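Local atomic coordinates of putative type VI secretion protein (Escherichia coli, PDB entry 6SKI), a protein that probably hydrolyses phospholipids as a toxic effector of the type VI secretion system, carried by the VgrG spike on which it is loaded. Residues V279-T283 against V423-A427; E336-D342 against I397-A403. All blocks are in the same frame, centred on the assembly; numbering follows the deposited sequence.

Interaction 1 (V279-T283 against V423-A427)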
ATOM      1  N   VAL A 279     -12.226   6.484  10.469  1.00 42.90           N
ATOM      2  CA  VAL A 279     -11.339   5.437   9.978  1.00 42.90           C
ATOM      3  C   VAL A 279     -12.201   4.328   9.399  1.00 42.90           C
ATOM      4  O   VAL A 279     -13.206   3.940  10.004  1.00 42.90           O
ATOM      5  CB  VAL A 279     -10.422   4.887  11.087  1.00 42.90           C
ATOM      6  CG1 VAL A 279      -9.533   3.786  10.549  1.00 42.90           C
ATOM      7  CG2 VAL A 279      -9.584   5.999  11.687  1.00 42.90           C
ATOM      8  N   PHE A 280     -11.825   3.832   8.224  1.00 43.88           N
ATOM      9  CA  PHE A 280     -12.532   2.732   7.586  1.00 43.88           C
ATOM     10  C   PHE A 280     -11.527   1.774   6.974  1.00 43.88           C
ATOM     11  O   PHE A 280     -10.618   2.200   6.259  1.00 43.88           O
ATOM     12  CB  PHE A 280     -13.486   3.238   6.504  1.00 43.88           C
ATOM     13  CG  PHE A 280     -14.344   2.166   5.904  1.00 43.88           C
ATOM     14  CD1 PHE A 280     -15.324   1.546   6.653  1.00 43.88           C
ATOM     15  CD2 PHE A 280     -14.164   1.770   4.593  1.00 43.88           C
ATOM     16  CE1 PHE A 280     -16.109   0.564   6.102  1.00 43.88           C
ATOM     17  CE2 PHE A 280     -14.951   0.792   4.041  1.00 43.88           C
ATOM     18  CZ  PHE A 280     -15.923   0.186   4.799  1.00 43.88           C
ATOM     19  N   GLN A 281     -11.685   0.486   7.259  1.00 44.18           N
ATOM     20  CA  GLN A 281     -10.906  -0.553   6.609  1.00 44.18           C
ATOM     21  C   GLN A 281     -11.821  -1.542   5.911  1.00 44.18           C
ATOM     22  O   GLN A 281     -12.852  -1.944   6.457  1.00 44.18           O
ATOM     23  CB  GLN A 281     -10.022  -1.317   7.587  1.00 44.18           C
ATOM     24  CG  GLN A 281      -8.950  -2.115   6.880  1.00 44.18           C
ATOM     25  CD  GLN A 281      -7.982  -2.779   7.819  1.00 44.18           C
ATOM     26  OE1 GLN A 281      -8.353  -3.226   8.897  1.00 44.18           O
ATOM     27  NE2 GLN A 281      -6.730  -2.863   7.405  1.00 44.18           N
ATOM     28  N   ILE A 282     -11.435  -1.930   4.705  1.00 43.52           N
ATOM     29  CA  ILE A 282     -12.000  -3.089   4.035  1.00 43.52           C
ATOM     30  C   ILE A 282     -11.035  -4.244   4.245  1.00 43.52           C
ATOM     31  O   ILE A 282      -9.829  -4.028   4.400  1.00 43.52           O
ATOM     32  CB  ILE A 282     -12.252  -2.822   2.544  1.00 43.52           C
ATOM     33  CG1 ILE A 282     -12.908  -1.457   2.363  1.00 43.52           C
ATOM     34  CG2 ILE A 282     -13.163  -3.883   1.970  1.00 43.52           C
ATOM     35  CD1 ILE A 282     -13.153  -1.080   0.930  1.00 43.52           C
ATOM     36  N   THR A 283     -11.564  -5.455   4.337  1.00 44.76           N
ATOM     37  CA  THR A 283     -10.763  -6.631   4.637  1.00 44.76           C
ATOM     38  C   THR A 283     -11.093  -7.722   3.633  1.00 44.76           C
ATOM     39  O   THR A 283     -12.252  -7.887   3.245  1.00 44.76           O
ATOM     40  CB  THR A 283     -11.023  -7.098   6.080  1.00 44.76           C
ATOM     41  OG1 THR A 283     -10.241  -6.310   6.983  1.00 44.76           O
ATOM     42  CG2 THR A 283     -10.685  -8.568   6.266  1.00 44.76           C
ATOM     43  N   VAL A 423     -16.947   1.200  -2.264  1.00 44.20           N
ATOM     44  CA  VAL A 423     -17.183   1.172  -0.822  1.00 44.20           C
ATOM     45  C   VAL A 423     -16.264   2.155  -0.105  1.00 44.20           C
ATOM     46  O   VAL A 423     -16.701   2.910   0.777  1.00 44.20           O
ATOM     47  CB  VAL A 423     -17.020  -0.255  -0.277  1.00 44.20           C
ATOM     48  CG1 VAL A 423     -17.354  -0.288   1.196  1.00 44.20           C
ATOM     49  CG2 VAL A 423     -17.918  -1.207  -1.028  1.00 44.20           C
ATOM     50  N   MET A 424     -14.980   2.175  -0.472  1.00 44.53           N
ATOM     51  CA  MET A 424     -14.069   3.138   0.144  1.00 44.53           C
ATOM     52  C   MET A 424     -14.445   4.571  -0.214  1.00 44.53           C
ATOM     53  O   MET A 424     -14.295   5.479   0.610  1.00 44.53           O
ATOM     54  CB  MET A 424     -12.626   2.843  -0.253  1.00 44.53           C
ATOM     55  CG  MET A 424     -11.600   3.619   0.560  1.00 44.53           C
ATOM     56  SD  MET A 424     -11.627   3.300   2.333  1.00 44.53           S
ATOM     57  CE  MET A 424     -11.058   1.614   2.395  1.00 44.53           C
ATOM     58  N   LEU A 425     -14.933   4.794  -1.433  1.00 43.70           N
ATOM     59  CA  LEU A 425     -15.381   6.126  -1.820  1.00 43.70           C
ATOM     60  C   LEU A 425     -16.566   6.563  -0.979  1.00 43.70           C
ATOM     61  O   LEU A 425     -16.642   7.720  -0.560  1.00 43.70           O
ATOM     62  CB  LEU A 425     -15.749   6.153  -3.302  1.00 43.70           C
ATOM     63  CG  LEU A 425     -14.630   6.134  -4.338  1.00 43.70           C
ATOM     64  CD1 LEU A 425     -15.175   5.701  -5.682  1.00 43.70           C
ATOM     65  CD2 LEU A 425     -13.993   7.493  -4.443  1.00 43.70           C
ATOM     66  N   ASP A 426     -17.501   5.648  -0.720  1.00 45.63           N
ATOM     67  CA  ASP A 426     -18.644   5.981   0.121  1.00 45.63           C
ATOM     68  C   ASP A 426     -18.199   6.320   1.535  1.00 45.63           C
ATOM     69  O   ASP A 426     -18.672   7.299   2.124  1.00 45.63           O
ATOM     70  CB  ASP A 426     -19.634   4.819   0.129  1.00 45.63           C
ATOM     71  CG  ASP A 426     -20.934   5.168   0.815  1.00 45.63           C
ATOM     72  OD1 ASP A 426     -21.405   6.311   0.652  1.00 45.63           O
ATOM     73  OD2 ASP A 426     -21.488   4.298   1.517  1.00 45.63           O
ATOM     74  N   ALA A 427     -17.273   5.535   2.087  1.00 44.56           N
ATOM     75  CA  ALA A 427     -16.782   5.811   3.434  1.00 44.56           C
ATOM     76  C   ALA A 427     -16.096   7.169   3.503  1.00 44.56           C
ATOM     77  O   ALA A 427     -16.357   7.968   4.412  1.00 44.56           O
ATOM     78  CB  ALA A 427     -15.825   4.707   3.874  1.00 44.56           C
TER
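Strand 279-283 and helix 423-427 run nearly antiparallel, at 169°, with their axes 9.3 Å apart at the closest point. Phe280 and Ile282, two residues apart on the strand, both point toward the helix. Val423, Met424 and Ala427, one turn of helix, receive them. Phe280 has the largest share of the contact, touching Val423, Met424 and Ala427. Its CG lies anti to the backbone N (chi1 -174°), which carries the ring out to the helix. Atom CD2 of Phe280 sits 3.4 Å from CB of Ala427. Farther along the ring, CE2 of Phe280 is 3.9 Å from CG1 of Val423. Met424 comes to the ring edge, in its plane. Its SD is 5.1 Å from the centroid of the Phe280 ring, a Met-aromatic contact. The Met424 chain bends at chi2 and chi3 and brings its methyl back to the strand. There CE of Met424 meets CG1 of Ile282 at 3.6 Å. CD1 of Ile282 also reaches CB of Val423, at 4.1 Å. All five side chains are buried and the contact is apolar. The strand belongs to the mixed, mostly parallel sheet of the alpha/beta-hydrolase-like domain, between strands 237-243 and 303-306. Phe240 of the first touches both Phe280 and Met424. Leu304 of the second touches Phe280 and Val423. Helix 452-466 packs alongside, and its Arg466 makes a cation-pi contact with Phe280.

Interaction 2 (E336-D342 against I397-A403); sequences EFEIVSD and IQKQVGA
Glu336 and Ala403 pair through both of their backbone amides and carbonyls. The same double pairing recurs at Glu338 with Val401 and at Val340 with Lys399. These six bonds measure 2.9 to 3.0 Å from N to O. Beyond the last pair, Asp342 N donates to Ile397 O at 3.0 Å, from above the carbonyl plane. Between these pairs lie the non-hydrogen-bonded ones, where CA-H groups approach carbonyls. Phe337 CA, for example, is 3.4 Å from Val401 O. The two strands form one side of a three-stranded antiparallel sheet, with 398-409 in the middle. On the other side of that strand, Gln398, Gln400 and Gly402 share backbone hydrogen bonds with Val386, Ile384 and Arg382 of strand 376-386. Phe337 lies beside Gly402, its CD1 3.4 Å from the glycine CA. The Gln400 amide crosses near the same ring, the two planes 35° apart, and its NE2 is 3.5 Å from CB of Phe337. Helix 72-85 packs on Phe337 and Gln400; Ile339, on the same face, is exposed. Val340, Val401 and Lys399 share the other face, where Val351 of helix 350-362 touches Val401. Lys399 bends at chi3 (-53°) toward Asp342. Its NZ makes a weak hydrogen bond to Asp342 O, 3.4 Å away, and a long salt bridge to OD2. Thr344 O and Glu346 add weak partners to this amine. Glu338 OE1 is held by a salt bridge to Arg350, and Ser341 OG hydrogen-bonds to Thr344 OG1.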
ATOM      1  N   GLU A 336       3.960 -33.772  -4.045  1.00 61.14           N
ATOM      2  CA  GLU A 336       4.705 -34.779  -3.304  1.00 61.14           C
ATOM      3  C   GLU A 336       5.169 -35.865  -4.259  1.00 61.14           C
ATOM      4  O   GLU A 336       4.378 -36.369  -5.059  1.00 61.14           O
ATOM      5  CB  GLU A 336       3.855 -35.376  -2.184  1.00 61.14           C
ATOM      6  CG  GLU A 336       4.101 -34.738  -0.831  1.00 61.14           C
ATOM      7  CD  GLU A 336       3.306 -35.394   0.273  1.00 61.14           C
ATOM      8  OE1 GLU A 336       2.296 -36.058  -0.037  1.00 61.14           O
ATOM      9  OE2 GLU A 336       3.688 -35.245   1.451  1.00 61.14           O
ATOM     10  N   PHE A 337       6.445 -36.225  -4.167  1.00 60.24           N
ATOM     11  CA  PHE A 337       7.067 -37.176  -5.071  1.00 60.24           C
ATOM     12  C   PHE A 337       7.595 -38.369  -4.289  1.00 60.24           C
ATOM     13  O   PHE A 337       8.060 -38.231  -3.154  1.00 60.24           O
ATOM     14  CB  PHE A 337       8.219 -36.529  -5.846  1.00 60.24           C
ATOM     15  CG  PHE A 337       7.820 -35.310  -6.621  1.00 60.24           C
ATOM     16  CD1 PHE A 337       7.488 -35.401  -7.959  1.00 60.24           C
ATOM     17  CD2 PHE A 337       7.777 -34.070  -6.012  1.00 60.24           C
ATOM     18  CE1 PHE A 337       7.119 -34.285  -8.671  1.00 60.24           C
ATOM     19  CE2 PHE A 337       7.408 -32.953  -6.720  1.00 60.24           C
ATOM     20  CZ  PHE A 337       7.077 -33.060  -8.050  1.00 60.24           C
ATOM     21  N   GLU A 338       7.519 -39.545  -4.905  1.00 66.03           N
ATOM     22  CA  GLU A 338       8.122 -40.735  -4.328  1.00 66.03           C
ATOM     23  C   GLU A 338       8.501 -41.694  -5.446  1.00 66.03           C
ATOM     24  O   GLU A 338       7.874 -41.714  -6.505  1.00 66.03           O
ATOM     25  CB  GLU A 338       7.194 -41.417  -3.318  1.00 66.03           C
ATOM     26  CG  GLU A 338       6.265 -42.466  -3.885  1.00 66.03           C
ATOM     27  CD  GLU A 338       5.227 -42.892  -2.874  1.00 66.03           C
ATOM     28  OE1 GLU A 338       4.978 -42.121  -1.925  1.00 66.03           O
ATOM     29  OE2 GLU A 338       4.685 -44.010  -3.001  1.00 66.03           O
ATOM     30  N   ILE A 339       9.543 -42.482  -5.204  1.00 66.21           N
ATOM     31  CA  ILE A 339      10.045 -43.442  -6.177  1.00 66.21           C
ATOM     32  C   ILE A 339       9.414 -44.796  -5.895  1.00 66.21           C
ATOM     33  O   ILE A 339       9.403 -45.260  -4.748  1.00 66.21           O
ATOM     34  CB  ILE A 339      11.580 -43.522  -6.139  1.00 66.21           C
ATOM     35  CG1 ILE A 339      12.181 -42.122  -6.277  1.00 66.21           C
ATOM     36  CG2 ILE A 339      12.089 -44.427  -7.242  1.00 66.21           C
ATOM     37  CD1 ILE A 339      13.661 -42.111  -6.570  1.00 66.21           C
ATOM     38  N   VAL A 340       8.878 -45.424  -6.938  1.00 67.53           N
ATOM     39  CA  VAL A 340       8.199 -46.707  -6.850  1.00 67.53           C
ATOM     40  C   VAL A 340       8.611 -47.554  -8.049  1.00 67.53           C
ATOM     41  O   VAL A 340       9.382 -47.123  -8.908  1.00 67.53           O
ATOM     42  CB  VAL A 340       6.665 -46.556  -6.799  1.00 67.53           C
ATOM     43  CG1 VAL A 340       6.218 -46.119  -5.417  1.00 67.53           C
ATOM     44  CG2 VAL A 340       6.195 -45.574  -7.854  1.00 67.53           C
ATOM     45  N   SER A 341       8.087 -48.774  -8.098  1.00 70.00           N
ATOM     46  CA  SER A 341       8.347 -49.670  -9.214  1.00 70.00           C
ATOM     47  C   SER A 341       7.539 -49.241 -10.430  1.00 70.00           C
ATOM     48  O   SER A 341       6.411 -48.760 -10.304  1.00 70.00           O
ATOM     49  CB  SER A 341       8.000 -51.108  -8.835  1.00 70.00           C
ATOM     50  OG  SER A 341       6.884 -51.146  -7.964  1.00 70.00           O
ATOM     51  N   ASP A 342       8.126 -49.415 -11.615  1.00 71.40           N
ATOM     52  CA  ASP A 342       7.460 -48.987 -12.838  1.00 71.40           C
ATOM     53  C   ASP A 342       6.156 -49.735 -13.078  1.00 71.40           C
ATOM     54  O   ASP A 342       5.297 -49.239 -13.814  1.00 71.40           O
ATOM     55  CB  ASP A 342       8.396 -49.166 -14.032  1.00 71.40           C
ATOM     56  CG  ASP A 342       8.189 -48.107 -15.096  1.00 71.40           C
ATOM     57  OD1 ASP A 342       9.167 -47.410 -15.438  1.00 71.40           O
ATOM     58  OD2 ASP A 342       7.052 -47.967 -15.589  1.00 71.40           O
ATOM     59  N   ILE A 397      12.870 -51.837 -12.693  1.00 69.08           N
ATOM     60  CA  ILE A 397      12.773 -50.508 -13.281  1.00 69.08           C
ATOM     61  C   ILE A 397      11.981 -49.638 -12.319  1.00 69.08           C
ATOM     62  O   ILE A 397      11.054 -50.108 -11.652  1.00 69.08           O
ATOM     63  CB  ILE A 397      12.123 -50.558 -14.679  1.00 69.08           C
ATOM     64  CG1 ILE A 397      12.814 -51.608 -15.549  1.00 69.08           C
ATOM     65  CG2 ILE A 397      12.180 -49.191 -15.347  1.00 69.08           C
ATOM     66  CD1 ILE A 397      14.051 -51.103 -16.257  1.00 69.08           C
ATOM     67  N   GLN A 398      12.340 -48.361 -12.229  1.00 69.01           N
ATOM     68  CA  GLN A 398      11.775 -47.487 -11.216  1.00 69.01           C
ATOM     69  C   GLN A 398      11.301 -46.177 -11.828  1.00 69.01           C
ATOM     70  O   GLN A 398      11.875 -45.670 -12.796  1.00 69.01           O
ATOM     71  CB  GLN A 398      12.791 -47.203 -10.105  1.00 69.01           C
ATOM     72  CG  GLN A 398      13.020 -48.382  -9.180  1.00 69.01           C
ATOM     73  CD  GLN A 398      13.308 -47.962  -7.759  1.00 69.01           C
ATOM     74  OE1 GLN A 398      14.168 -47.119  -7.510  1.00 69.01           O
ATOM     75  NE2 GLN A 398      12.585 -48.547  -6.812  1.00 69.01           N
ATOM     76  N   LYS A 399      10.260 -45.617 -11.221  1.00 67.33           N
ATOM     77  CA  LYS A 399       9.677 -44.362 -11.663  1.00 67.33           C
ATOM     78  C   LYS A 399       9.508 -43.450 -10.461  1.00 67.33           C
ATOM     79  O   LYS A 399       9.233 -43.912  -9.352  1.00 67.33           O
ATOM     80  CB  LYS A 399       8.314 -44.581 -12.340  1.00 67.33           C
ATOM     81  CG  LYS A 399       7.189 -44.872 -11.356  1.00 67.33           C
ATOM     82  CD  LYS A 399       6.110 -45.763 -11.933  1.00 67.33           C
ATOM     83  CE  LYS A 399       5.567 -45.223 -13.236  1.00 67.33           C
ATOM     84  NZ  LYS A 399       4.352 -45.971 -13.656  1.00 67.33           N
ATOM     85  N   GLN A 400       9.681 -42.157 -10.679  1.00 64.89           N
ATOM     86  CA  GLN A 400       9.298 -41.158  -9.695  1.00 64.89           C
ATOM     87  C   GLN A 400       7.893 -40.689 -10.035  1.00 64.89           C
ATOM     88  O   GLN A 400       7.655 -40.170 -11.132  1.00 64.89           O
ATOM     89  CB  GLN A 400      10.268 -39.979  -9.669  1.00 64.89           C
ATOM     90  CG  GLN A 400      10.129 -39.128  -8.418  1.00 64.89           C
ATOM     91  CD  GLN A 400      10.765 -37.767  -8.555  1.00 64.89           C
ATOM     92  OE1 GLN A 400      10.783 -37.185  -9.638  1.00 64.89           O
ATOM     93  NE2 GLN A 400      11.290 -37.246  -7.455  1.00 64.89           N
ATOM     94  N   VAL A 401       6.967 -40.896  -9.104  1.00 63.01           N
ATOM     95  CA  VAL A 401       5.580 -40.483  -9.243  1.00 63.01           C
ATOM     96  C   VAL A 401       5.340 -39.347  -8.261  1.00 63.01           C
ATOM     97  O   VAL A 401       5.559 -39.500  -7.054  1.00 63.01           O
ATOM     98  CB  VAL A 401       4.611 -41.645  -8.986  1.00 63.01           C
ATOM     99  CG1 VAL A 401       3.217 -41.117  -8.707  1.00 63.01           C
ATOM    100  CG2 VAL A 401       4.596 -42.588 -10.166  1.00 63.01           C
ATOM    101  N   GLY A 402       4.918 -38.211  -8.783  1.00 59.18           N
ATOM    102  CA  GLY A 402       4.524 -37.077  -7.967  1.00 59.18           C
ATOM    103  C   GLY A 402       3.060 -36.767  -8.193  1.00 59.18           C
ATOM    104  O   GLY A 402       2.541 -36.953  -9.290  1.00 59.18           O
ATOM    105  N   ALA A 403       2.396 -36.315  -7.144  1.00 57.58           N
ATOM    106  CA  ALA A 403       0.995 -35.943  -7.223  1.00 57.58           C
ATOM    107  C   ALA A 403       0.791 -34.602  -6.545  1.00 57.58           C
ATOM    108  O   ALA A 403       1.463 -34.283  -5.556  1.00 57.58           O
ATOM    109  CB  ALA A 403       0.096 -36.999  -6.582  1.00 57.58           C
TER

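How the interactions relate
Interaction 1 is core and interaction 2 is partly surface. Their centres lie 51 Å apart, on opposite sides of the chain's centre, and they do not touch. No strand or helix is common to both, but strand 398-409 and helix 416-431 follow each other in the chain. The chain thus passes from the three-stranded sheet of interaction 2 to the helix of interaction 1. Their chemistry differs with their place. In 279-283 against 423-427, a helix meets a sheet through side chains alone, all apolar. In 336-342 against 397-403, two neighbouring strands join mainly through backbone bonds, with charged side chains along one face and at the strand end.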